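Local coordinates for ParB-like N-terminal domain-containing protein (PDB 1VK1), which is of uncertain function but probably binds ATP, joining a ParB-like nuclease domain to a serine-kinase-like C-terminal domain, at residues Glu30-Gln34 / Arg35-Asp39; Ala75-Lys79 / Leu80-Arg84. All coordinates share one frame; numbering follows the deposited sequence. Where two conformers were deposited one is given.

Overall arrangement
Contacts 1 and 2 are local turns at opposite kinds of helix end within the ParB-like domain: 30-39 starts helix 34-47, whereas 75-84 finishes helix 71-80 and leads into strand 84-90. Their centres are 14 Å apart, yet they touch directly: Leu32 CD1 lies 3.5 Å from Ala75 CB, and Leu37 CD1 lies 3.5 Å from Gly76 N. Contact 1 holds one of the metal ligands, Glu30, which shares the sodium ion with Thr223; a phosphate ion, probably from the crystallisation liquor, lies about 6 Å from the side chain of Leu32. Contact 2, centred about 19 Å from the centre of the chain, is structural packing.

Contact 1 (Glu30-Gln34 / Arg35-Asp39); sequences EQLVQ and RELED. With NA (sodium ion), chain C.
Gln34 and Glu38, one helical turn apart, meet through their polar ends: Gln34 NE2 donates to Glu38 OE2 at 2.9 Å with an N-H...O angle of 161°. The oxygen lies close to the plane of the amide, whereas the amide nitrogen reaches it from above the carboxylate plane; the two flat groups stand 76° apart. Gln34 runs out fully extended, its CG anti to the backbone N (chi1 -177°), which also brings that methylene within 3.5 Å of Glu38 OE2. Were Glu38 replaced by an alanine, the Gln34 amide would lose this acceptor and its rotation would probably be less well fixed.

The backbone bonds of the same turn run alongside. Val33 O accepts from Leu37 N at 3.0 Å, and Gln34 O accepts from Glu38 N, again at 3.0 Å. Val33 packs its CB 4.1 Å from Glu36 CB. Leu37 reaches back on another side, its CD2 4.2 Å from Leu32 CD1, and both leucines also touch helix 71-80. Arg35 turns its guanidinium group away, to a salt bridge with Asp169, while Asp166 accepts from Gln34 N.

Four residues before Gln34, Glu30 takes no part in the turn: its OE2 binds the sodium ion at 2.3 Å, beside two waters and Thr223. With Val33 at the N-cap position, the geometry is that of a helix N-terminus, its first turn braced by an i to i+4 side-chain hydrogen bond and its lead-in loop carrying a metal ligand, within the ParB-like domain.

Contact 2 (Ala75-Lys79 / Leu80-Arg84); sequences AGLQK and LGAKR
Leu77 and Ala82 form the compact side of this helix end. Ala82 N donates to Leu77 O at 2.9 Å, and the methyl group of Ala82 lies 4.1 Å from Leu77 CB. Leu77 carries its CG beside the backbone N (chi1 -72°), a setting from which CD1 comes to 4.1 Å from Arg84 O, where the next strand begins. Leu23 and Leu241 close over the same leucine.

One turn along, Leu80 N donates to Gly76 O at 3.0 Å, and the leucine side chain bends back over that carbonyl, CG lying 3.3 Å from Gly76 O. It also touches Val44 and Thr45 of helix 34-47.

The other side is open. Gln78 and Lys79 are exposed and their side chains lead away from the turn, Lys79 as an extended chain that touches Ile41. Here the backbone alone makes the link: Gly81 N donates to Gln78 O at 3.0 Å, but from well above the carbonyl plane, with a C=O...N angle of only 113°. A side chain on Gly81, at its phi of 88°, would collide with the carbonyl O of Leu80, which explains the glycine.

Beyond it, Arg84 NH1 hydrogen-bonds to the carbonyl oxygens of Asp240 and Phe242. Positive phi at Gly81 and the two return bonds, from Ala82 N and from Gly81 N, define a Schellman motif at the C-terminus of helix 71-80.

Contact 1 (Glu30-Gln34 / Arg35-Asp39)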
loop_
_atom_site.group_PDB
_atom_site.type_symbol
_atom_site.label_atom_id
_atom_site.label_comp_id
_atom_site.label_asym_id
_atom_site.label_seq_id
_atom_site.Cartn_x
_atom_site.Cartn_y
_atom_site.Cartn_z
ATOM N N GLU A 30 4.792 2.418 5.031
ATOM C CA GLU A 30 5.008 2.322 3.611
ATOM C C GLU A 30 4.894 3.684 2.966
ATOM O O GLU A 30 4.277 4.595 3.533
ATOM C CB GLU A 30 4.079 1.260 2.950
ATOM C CG GLU A 30 2.599 1.584 2.954
ATOM C CD GLU A 30 1.700 0.429 2.548
ATOM O OE1 GLU A 30 2.168 -0.691 2.364
ATOM O OE2 GLU A 30 0.475 0.648 2.404
ATOM N N GLN A 31 5.498 3.815 1.785
ATOM C CA GLN A 31 5.477 5.014 0.973
ATOM C C GLN A 31 4.126 5.169 0.266
ATOM O O GLN A 31 3.296 4.265 0.281
ATOM C CB GLN A 31 6.611 4.934 -0.045
ATOM C CG GLN A 31 8.012 5.020 0.572
ATOM C CD GLN A 31 9.093 4.853 -0.451
ATOM O OE1 GLN A 31 8.968 4.041 -1.375
ATOM N NE2 GLN A 31 10.180 5.604 -0.285
ATOM N N LEU A 32 3.949 6.316 -0.377
ATOM C CA LEU A 32 2.693 6.679 -1.024
ATOM C C LEU A 32 2.735 6.530 -2.534
ATOM O O LEU A 32 3.800 6.598 -3.146
ATOM C CB LEU A 32 2.331 8.114 -0.689
ATOM C CG LEU A 32 2.338 8.475 0.774
ATOM C CD1 LEU A 32 2.013 9.964 0.907
ATOM C CD2 LEU A 32 1.369 7.626 1.583
ATOM N N VAL A 33 1.544 6.374 -3.111
ATOM C CA VAL A 33 1.300 6.470 -4.564
ATOM C C VAL A 33 0.711 7.859 -4.826
ATOM O O VAL A 33 -0.306 8.238 -4.217
ATOM C CB VAL A 33 0.310 5.407 -5.027
ATOM C CG1 VAL A 33 0.083 5.506 -6.529
ATOM C CG2 VAL A 33 0.791 4.017 -4.633
ATOM N N GLN A 34 1.354 8.653 -5.680
ATOM C CA GLN A 34 0.915 10.034 -5.879
ATOM C C GLN A 34 -0.565 10.125 -6.276
ATOM O O GLN A 34 -1.303 10.964 -5.747
ATOM C CB GLN A 34 1.794 10.753 -6.913
ATOM C CG GLN A 34 1.426 12.219 -7.092
ATOM C CD GLN A 34 2.376 12.987 -7.991
ATOM O OE1 GLN A 34 3.491 12.544 -8.256
ATOM N NE2 GLN A 34 1.940 14.156 -8.441
ATOM N N ARG A 35 -1.010 9.261 -7.175
ATOM C CA ARG A 35 -2.387 9.315 -7.621
ATOM C C ARG A 35 -3.354 9.058 -6.478
ATOM O O ARG A 35 -4.397 9.696 -6.380
ATOM C CB ARG A 35 -2.620 8.318 -8.748
ATOM C CG ARG A 35 -4.026 8.363 -9.339
ATOM C CD ARG A 35 -4.169 7.512 -10.582
ATOM N NE ARG A 35 -3.213 7.850 -11.630
ATOM C CZ ARG A 35 -3.272 8.918 -12.404
ATOM N NH1 ARG A 35 -4.267 9.799 -12.293
ATOM N NH2 ARG A 35 -2.346 9.116 -13.327
ATOM N N GLU A 36 -3.019 8.112 -5.610
ATOM C CA GLU A 36 -3.886 7.795 -4.474
ATOM C C GLU A 36 -3.948 8.944 -3.451
ATOM O O GLU A 36 -5.000 9.215 -2.873
ATOM C CB GLU A 36 -3.442 6.483 -3.816
ATOM C CG GLU A 36 -3.986 5.237 -4.510
ATOM C CD GLU A 36 -5.473 5.085 -4.304
ATOM O OE1 GLU A 36 -5.924 5.149 -3.137
ATOM O OE2 GLU A 36 -6.193 4.907 -5.301
ATOM N N LEU A 37 -2.826 9.622 -3.248
ATOM C CA LEU A 37 -2.779 10.769 -2.367
ATOM C C LEU A 37 -3.650 11.897 -2.904
ATOM O O LEU A 37 -4.486 12.459 -2.188
ATOM C CB LEU A 37 -1.333 11.234 -2.221
ATOM C CG LEU A 37 -1.156 12.496 -1.391
ATOM C CD1 LEU A 37 -1.595 12.336 0.028
ATOM C CD2 LEU A 37 0.291 12.949 -1.435
ATOM N N GLU A 38 -3.469 12.211 -4.173
ATOM C CA GLU A 38 -4.208 13.304 -4.793
ATOM C C GLU A 38 -5.692 12.993 -4.901
ATOM O O GLU A 38 -6.522 13.863 -4.661
ATOM C CB GLU A 38 -3.597 13.648 -6.162
ATOM C CG GLU A 38 -2.203 14.253 -6.011
ATOM C CD GLU A 38 -1.526 14.664 -7.313
ATOM O OE1 GLU A 38 -2.063 14.402 -8.385
ATOM O OE2 GLU A 38 -0.428 15.238 -7.220
ATOM N N ASP A 39 -6.043 11.746 -5.221
ATOM C CA ASP A 39 -7.430 11.356 -5.270
ATOM C C ASP A 39 -8.112 11.472 -3.898
ATOM O O ASP A 39 -9.257 11.936 -3.818
ATOM C CB ASP A 39 -7.577 9.940 -5.819
ATOM C CG ASP A 39 -7.400 9.857 -7.336
ATOM O OD1 ASP A 39 -7.256 10.891 -8.020
ATOM O OD2 ASP A 39 -7.406 8.768 -7.912
HETATM NA NA NA C . -0.742 -1.150 3.102
HETATM O O HOH W 1 -2.950 -0.907 1.970
HETATM O O HOH W 2 -1.638 -0.068 4.798
#

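Contact 2 (Ala75-Lys79 / Leu80-Arg84)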
loop_
_atom_site.group_PDB
_atom_site.type_symbol
_atom_site.label_atom_id
_atom_site.label_comp_id
_atom_site.label_asym_id
_atom_site.label_seq_id
_atom_site.Cartn_x
_atom_site.Cartn_y
_atom_site.Cartn_z
ATOM N N ALA A 75 -1.628 11.087 5.231
ATOM C CA ALA A 75 -0.756 12.014 4.546
ATOM C C ALA A 75 -1.562 13.138 3.890
ATOM O O ALA A 75 -1.128 14.292 3.881
ATOM C CB ALA A 75 0.098 11.280 3.507
ATOM N N GLY A 76 -2.733 12.813 3.343
ATOM C CA GLY A 76 -3.580 13.830 2.747
ATOM C C GLY A 76 -4.095 14.819 3.774
ATOM O O GLY A 76 -4.090 16.032 3.544
ATOM N N LEU A 77 -4.516 14.314 4.921
ATOM C CA LEU A 77 -4.959 15.178 5.994
ATOM C C LEU A 77 -3.827 16.067 6.501
ATOM O O LEU A 77 -4.047 17.245 6.782
ATOM C CB LEU A 77 -5.562 14.358 7.137
ATOM C CG LEU A 77 -6.933 13.726 6.873
ATOM C CD1 LEU A 77 -7.319 12.877 8.054
ATOM C CD2 LEU A 77 -8.025 14.756 6.513
ATOM N N GLN A 78 -2.633 15.515 6.647
ATOM C CA GLN A 78 -1.495 16.329 7.056
ATOM C C GLN A 78 -1.223 17.415 6.031
ATOM O O GLN A 78 -1.003 18.577 6.399
ATOM C CB GLN A 78 -0.238 15.484 7.324
ATOM C CG GLN A 78 -0.351 14.685 8.650
ATOM C CD GLN A 78 0.949 14.382 9.298
ATOM O OE1 GLN A 78 1.098 14.489 10.533
ATOM N NE2 GLN A 78 1.877 13.954 8.518
ATOM N N LYS A 79 -1.272 17.069 4.750
ATOM C CA LYS A 79 -1.032 18.055 3.682
ATOM C C LYS A 79 -2.071 19.172 3.723
ATOM O O LYS A 79 -1.746 20.348 3.454
ATOM C CB LYS A 79 -1.027 17.374 2.331
ATOM C CG LYS A 79 -0.671 18.276 1.192
ATOM C CD LYS A 79 -0.309 17.481 -0.018
ATOM C CE LYS A 79 -0.095 18.390 -1.212
ATOM N NZ LYS A 79 0.371 17.632 -2.398
ATOM N N LEU A 80 -3.311 18.833 4.069
ATOM C CA LEU A 80 -4.391 19.817 4.167
ATOM C C LEU A 80 -4.320 20.675 5.433
ATOM O O LEU A 80 -5.061 21.655 5.565
ATOM C CB LEU A 80 -5.739 19.110 4.127
ATOM C CG LEU A 80 -6.128 18.551 2.755
ATOM C CD1 LEU A 80 -7.298 17.593 2.864
ATOM C CD2 LEU A 80 -6.449 19.668 1.778
ATOM N N GLY A 81 -3.455 20.315 6.366
ATOM C CA GLY A 81 -3.299 21.044 7.618
ATOM C C GLY A 81 -4.216 20.597 8.749
ATOM O O GLY A 81 -4.362 21.316 9.723
ATOM N N ALA A 82 -4.794 19.394 8.657
ATOM C CA ALA A 82 -5.643 18.884 9.705
ATOM C C ALA A 82 -4.809 18.437 10.896
ATOM O O ALA A 82 -3.578 18.339 10.799
ATOM C CB ALA A 82 -6.495 17.738 9.182
ATOM N N LYS A 83 -5.488 18.138 11.990
ATOM C CA LYS A 83 -4.852 17.770 13.242
ATOM C C LYS A 83 -5.115 16.357 13.712
ATOM O O LYS A 83 -4.280 15.797 14.397
ATOM C CB LYS A 83 -5.314 18.715 14.354
ATOM N N ARG A 84 -6.283 15.798 13.393
ATOM C CA ARG A 84 -6.692 14.525 13.955
ATOM C C ARG A 84 -7.447 13.717 12.921
ATOM O O ARG A 84 -7.894 14.267 11.910
ATOM C CB ARG A 84 -7.569 14.751 15.195
ATOM C CG ARG A 84 -8.919 15.452 14.874
ATOM C CD ARG A 84 -9.787 15.794 16.082
ATOM N NE ARG A 84 -9.212 16.859 16.886
ATOM C CZ ARG A 84 -9.304 18.138 16.581
ATOM N NH1 ARG A 84 -9.959 18.536 15.482
ATOM N NH2 ARG A 84 -8.720 19.039 17.367
#